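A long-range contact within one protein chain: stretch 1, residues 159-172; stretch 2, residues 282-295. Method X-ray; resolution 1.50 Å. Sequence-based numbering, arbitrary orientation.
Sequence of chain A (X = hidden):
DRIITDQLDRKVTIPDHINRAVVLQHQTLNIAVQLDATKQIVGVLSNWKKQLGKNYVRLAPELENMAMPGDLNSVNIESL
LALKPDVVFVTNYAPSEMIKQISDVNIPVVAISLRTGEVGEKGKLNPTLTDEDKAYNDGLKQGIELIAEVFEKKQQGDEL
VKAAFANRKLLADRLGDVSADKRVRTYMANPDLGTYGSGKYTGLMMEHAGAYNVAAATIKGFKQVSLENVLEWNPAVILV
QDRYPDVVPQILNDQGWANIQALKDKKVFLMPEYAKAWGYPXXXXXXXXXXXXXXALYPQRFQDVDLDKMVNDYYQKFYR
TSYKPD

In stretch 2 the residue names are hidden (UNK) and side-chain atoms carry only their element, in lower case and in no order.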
# COMPACT_ATOMS: atom_id res chain seq x y z
N GLU A 159 13.42 -1.99 -12.48
CA GLU A 159 13.38 -0.55 -12.57
C GLU A 159 12.42 0.03 -11.51
O GLU A 159 12.63 1.17 -10.97
CB GLU A 159 12.83 -0.18 -13.97
CG GLU A 159 13.85 -0.58 -15.04
CD GLU A 159 13.34 -0.62 -16.45
OE1 GLU A 159 12.07 -0.57 -16.67
OE2 GLU A 159 14.23 -0.79 -17.34
N LEU A 160 11.35 -0.71 -11.26
CA LEU A 160 10.32 -0.30 -10.27
C LEU A 160 10.89 -0.35 -8.84
O LEU A 160 10.73 0.64 -8.02
CB LEU A 160 9.09 -1.25 -10.38
CG LEU A 160 7.94 -0.71 -9.46
CD1 LEU A 160 7.38 0.65 -9.78
CD2 LEU A 160 6.77 -1.72 -9.70
N VAL A 161 11.67 -1.40 -8.54
CA VAL A 161 12.35 -1.49 -7.25
C VAL A 161 13.35 -0.32 -7.09
O VAL A 161 13.38 0.34 -6.04
CB VAL A 161 13.09 -2.85 -7.10
CG1 VAL A 161 14.04 -2.83 -5.85
CG2 VAL A 161 12.00 -4.03 -6.99
N LYS A 162 14.14 -0.10 -8.11
CA LYS A 162 15.17 0.99 -8.06
C LYS A 162 14.44 2.37 -7.88
O LYS A 162 14.85 3.16 -6.99
CB LYS A 162 16.14 0.96 -9.32
CG LYS A 162 17.31 1.97 -9.12
CD LYS A 162 18.09 2.45 -10.36
CE LYS A 162 18.81 3.82 -10.02
NZ LYS A 162 17.87 4.96 -9.52
N ALA A 163 13.35 2.61 -8.65
CA ALA A 163 12.57 3.85 -8.47
C ALA A 163 12.01 3.95 -7.04
O ALA A 163 12.04 5.07 -6.42
CB ALA A 163 11.50 4.00 -9.47
N ALA A 164 11.49 2.84 -6.47
CA ALA A 164 10.85 2.94 -5.15
C ALA A 164 11.76 3.56 -4.08
O ALA A 164 11.31 4.26 -3.13
CB ALA A 164 10.39 1.48 -4.67
N PHE A 165 13.02 3.15 -4.19
CA PHE A 165 14.02 3.49 -3.15
C PHE A 165 14.98 4.68 -3.46
O PHE A 165 15.90 5.00 -2.64
CB PHE A 165 14.85 2.24 -2.76
CG PHE A 165 14.07 1.16 -2.04
CD1 PHE A 165 13.74 1.26 -0.64
CD2 PHE A 165 13.49 0.12 -2.80
CE1 PHE A 165 12.96 0.26 -0.05
CE2 PHE A 165 12.65 -0.83 -2.19
CZ PHE A 165 12.43 -0.75 -0.82
N ALA A 166 14.77 5.29 -4.62
CA ALA A 166 15.69 6.24 -5.19
C ALA A 166 15.80 7.51 -4.31
O ALA A 166 16.78 8.26 -4.47
CB ALA A 166 15.19 6.61 -6.55
N ASN A 167 14.78 7.80 -3.49
CA ASN A 167 14.77 9.07 -2.71
C ASN A 167 15.06 8.88 -1.25
O ASN A 167 14.97 9.83 -0.47
CB ASN A 167 13.47 9.89 -2.95
CG ASN A 167 13.34 10.28 -4.40
OD1 ASN A 167 14.32 10.73 -5.04
ND2 ASN A 167 12.17 10.12 -4.95
N ARG A 168 15.26 7.65 -0.84
CA ARG A 168 15.39 7.36 0.59
C ARG A 168 16.68 8.05 1.14
O ARG A 168 16.63 8.62 2.25
CB ARG A 168 15.52 5.83 0.78
CG ARG A 168 14.13 5.23 0.85
CD ARG A 168 13.61 5.35 2.28
NE ARG A 168 12.18 4.98 2.56
CZ ARG A 168 11.82 3.73 2.94
NH1 ARG A 168 12.74 2.76 3.01
NH2 ARG A 168 10.59 3.47 3.29
N LYS A 169 17.73 8.07 0.34
CA LYS A 169 18.99 8.74 0.79
C LYS A 169 18.83 10.26 1.03
O LYS A 169 19.24 10.73 2.12
CB LYS A 169 20.20 8.38 -0.06
CG LYS A 169 21.47 9.11 0.39
CD LYS A 169 22.57 9.10 -0.74
CE LYS A 169 23.67 10.22 -0.60
NZ LYS A 169 24.02 10.43 0.85
N LEU A 170 18.18 10.93 0.09
CA LEU A 170 17.84 12.33 0.24
C LEU A 170 17.14 12.58 1.58
O LEU A 170 17.51 13.47 2.39
CB LEU A 170 16.95 12.77 -0.95
CG LEU A 170 16.32 14.16 -0.79
CD1 LEU A 170 17.44 15.25 -1.03
CD2 LEU A 170 15.24 14.35 -1.84
N LEU A 171 16.08 11.80 1.87
CA LEU A 171 15.35 12.06 3.13
C LEU A 171 16.20 11.71 4.35
O LEU A 171 16.09 12.41 5.33
CB LEU A 171 14.05 11.24 3.19
CG LEU A 171 13.09 11.55 1.99
CD1 LEU A 171 11.84 10.75 2.19
CD2 LEU A 171 12.77 13.06 1.78
N ALA A 172 17.00 10.61 4.30
CA ALA A 172 17.83 10.27 5.46
C ALA A 172 18.81 11.43 5.77
O ALA A 172 19.03 11.79 6.94
CB ALA A 172 18.58 8.93 5.18
N UNK A 282 4.00 0.61 -1.00
CA UNK A 282 3.80 0.60 -2.44
C UNK A 282 4.90 1.45 -3.00
O UNK A 282 5.32 2.41 -2.33
s UNK A 282 0.39 -0.75 -3.23
c UNK A 282 2.42 1.21 -2.84
c UNK A 282 1.16 0.63 -2.22
c UNK A 282 1.79 -1.84 -3.53
N UNK A 283 5.42 1.06 -4.17
CA UNK A 283 6.64 1.70 -4.63
C UNK A 283 6.47 3.19 -4.78
O UNK A 283 7.45 3.91 -4.50
c UNK A 283 6.90 1.06 -6.02
c UNK A 283 4.89 -0.01 -5.08
c UNK A 283 5.52 0.32 -6.41
N UNK A 284 5.33 3.65 -5.28
CA UNK A 284 5.13 5.13 -5.40
C UNK A 284 5.02 5.84 -4.10
O UNK A 284 5.29 7.06 -4.04
c UNK A 284 3.90 5.48 -6.29
o UNK A 284 2.92 2.76 -6.10
c UNK A 284 2.52 5.09 -5.71
o UNK A 284 0.84 3.41 -5.65
c UNK A 284 2.07 3.64 -5.83
N UNK A 285 4.58 5.12 -3.07
CA UNK A 285 4.46 5.73 -1.70
C UNK A 285 5.83 6.02 -1.18
O UNK A 285 6.00 7.10 -0.61
c UNK A 285 3.75 4.81 -0.80
N UNK A 286 6.80 5.10 -1.35
CA UNK A 286 8.24 5.42 -0.98
C UNK A 286 8.78 6.55 -1.81
O UNK A 286 9.18 7.63 -1.30
c UNK A 286 7.54 2.48 0.21
c UNK A 286 9.17 4.17 -1.14
c UNK A 286 10.08 2.19 0.12
c UNK A 286 8.91 3.24 0.07
N UNK A 287 8.73 6.36 -3.14
CA UNK A 287 9.48 7.22 -4.04
C UNK A 287 8.93 8.70 -3.99
O UNK A 287 9.69 9.72 -3.87
c UNK A 287 9.44 6.64 -5.40
N UNK A 288 7.62 8.81 -4.10
CA UNK A 288 6.97 10.09 -4.18
C UNK A 288 6.28 10.49 -2.84
O UNK A 288 6.28 11.68 -2.42
c UNK A 288 5.93 10.03 -5.37
c UNK A 288 5.31 9.44 -7.74
c UNK A 288 6.48 9.51 -6.71
c UNK A 288 7.59 10.43 -7.26
N UNK A 289 5.58 9.55 -2.23
CA UNK A 289 4.80 9.87 -1.09
C UNK A 289 5.66 10.41 0.06
O UNK A 289 5.24 11.36 0.71
N UNK A 290 6.75 9.72 0.41
CA UNK A 290 7.57 10.17 1.54
C UNK A 290 8.18 11.54 1.25
O UNK A 290 8.28 12.39 2.14
o UNK A 290 10.37 7.00 2.47
c UNK A 290 9.15 6.80 2.67
o UNK A 290 8.69 5.63 3.03
c UNK A 290 8.69 9.18 1.82
c UNK A 290 8.08 7.88 2.36
N UNK A 291 8.48 11.80 -0.01
CA UNK A 291 9.06 13.14 -0.40
C UNK A 291 7.91 14.18 -0.25
O UNK A 291 8.12 15.26 0.36
c UNK A 291 9.67 13.15 -1.83
c UNK A 291 10.19 14.56 -2.18
c UNK A 291 10.81 12.08 -1.95
N UNK A 292 6.68 13.89 -0.75
CA UNK A 292 5.57 14.82 -0.45
C UNK A 292 5.40 15.15 1.03
O UNK A 292 5.27 16.38 1.39
c UNK A 292 4.26 14.27 -1.02
c UNK A 292 1.04 14.71 2.49
c UNK A 292 3.09 15.24 -0.76
c UNK A 292 2.07 14.40 1.52
c UNK A 292 1.24 16.27 0.13
n UNK A 292 1.58 16.87 -1.07
c UNK A 292 2.67 16.22 -1.60
c UNK A 292 2.17 15.20 0.32
c UNK A 292 0.13 15.77 2.23
c UNK A 292 0.21 16.54 1.08
N UNK A 293 5.40 14.11 1.90
CA UNK A 293 5.11 14.39 3.29
C UNK A 293 6.32 15.19 3.88
O UNK A 293 6.13 16.10 4.72
c UNK A 293 3.27 14.04 5.77
c UNK A 293 4.36 11.77 6.10
c UNK A 293 4.88 13.07 4.07
c UNK A 293 4.55 13.21 5.55
N UNK A 294 7.55 14.82 3.46
CA UNK A 294 8.76 15.51 4.00
C UNK A 294 8.64 16.98 3.60
O UNK A 294 8.89 17.85 4.44
c UNK A 294 10.01 14.92 3.44
N UNK A 295 8.25 17.29 2.34
CA UNK A 295 8.22 18.67 1.88
C UNK A 295 7.08 19.44 2.55
O UNK A 295 7.15 20.68 2.73
c UNK A 295 8.42 20.14 -2.53
c UNK A 295 9.07 18.33 -0.54
c UNK A 295 8.03 18.77 0.34
c UNK A 295 8.75 18.64 -2.08
n UNK A 295 9.66 20.99 -2.66

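Position 282 carries two carbons, a sulfur and a last carbon in an unbranched row, and its CA-to-CB bond points away from stretch 1; this thioether is Met-282, the N-cap, whose carbonyl accepts the first turn's hydrogen bonds. At 283 three carbons close a ring onto the backbone nitrogen, and CB lies 3.8 Å from Leu-160 CD1 and 3.8 Å from Ala-164 CB; this is Pro-283. Proline suits a helix's first turn, where its nitrogen need not donate.

Position 284 has three carbons, the third bearing two oxygens: Glu-284, whose CA-to-CB bond points away from stretch 1 and whose carboxylate is hydrogen-bonded elsewhere in the structure. Position 285 has one carbon and is Ala-285, buried without touching stretch 1.

Position 286 has four carbons forked at the second. Its CB is 2.9 Å from Ala-164 O, while one end carbon lies 3.5 Å from Phe-165 CE1 and 3.5 Å from Arg-168 NH2, over one face of the guanidinium. This is Leu-286, an apolar forked side chain that can pack on both the Phe-165 ring and the guanidinium face. At 287 a single carbon, CB, sits 3.2 Å from Ala-163 O, a close fit that a small side chain permits: Ala-287.

Position 288, again four carbons forked at the second, is Leu-288. It is buried; its CA-to-CB bond points away from stretch 1, though its end comes nearer without making contact. At 289 there is no side-chain atom, hence Gly-289. An ideal CB would lie 2.5 Å from Ala-285 O, a clash within the wider pi-type turn of 285-289.

Position 290 shows three carbons ending in two oxygens, one of them 2.7 Å from Arg-168 NE and the other 2.9 Å from Arg-168 NH2. This carboxylate is Glu-290, matched in charge and shape to the guanidinium edge. At 291 one carbon carries two more, and one end carbon comes to 3.6 Å from Asn-167 CB; this compact fork is Val-291.

Position 292 holds a carbon and fused five- and six-membered rings with one nitrogen, the indole of Trp-292, out of reach of stretch 1. Position 293, four carbons forked at the second, is Leu-293, also remote. The lone carbon at 294, CB, lies 3.7 Å from Leu-171 CD2 and marks Ala-294. Four carbons in a row ending in nitrogen make 295 Lys-295, its amine hydrogen-bonded elsewhere in the structure.

The contact begins with close packing: Ala-164 and Pro-283 bring their CA atoms within 4.4 Å, and helices 159-165 and 283-295 run at 22°. Further along, Asn-167 ND2 donates to Ala-287 O at 2.7 Å, and the Arg-168–Glu-290 salt bridge adds two nearly straight hydrogen bonds. Leu-171 then packs against Glu-290, Val-291 and Ala-294, extending the apolar contact beyond the polar links.

Stretch 2, residues 282-295: MPEALALGEVWLAK
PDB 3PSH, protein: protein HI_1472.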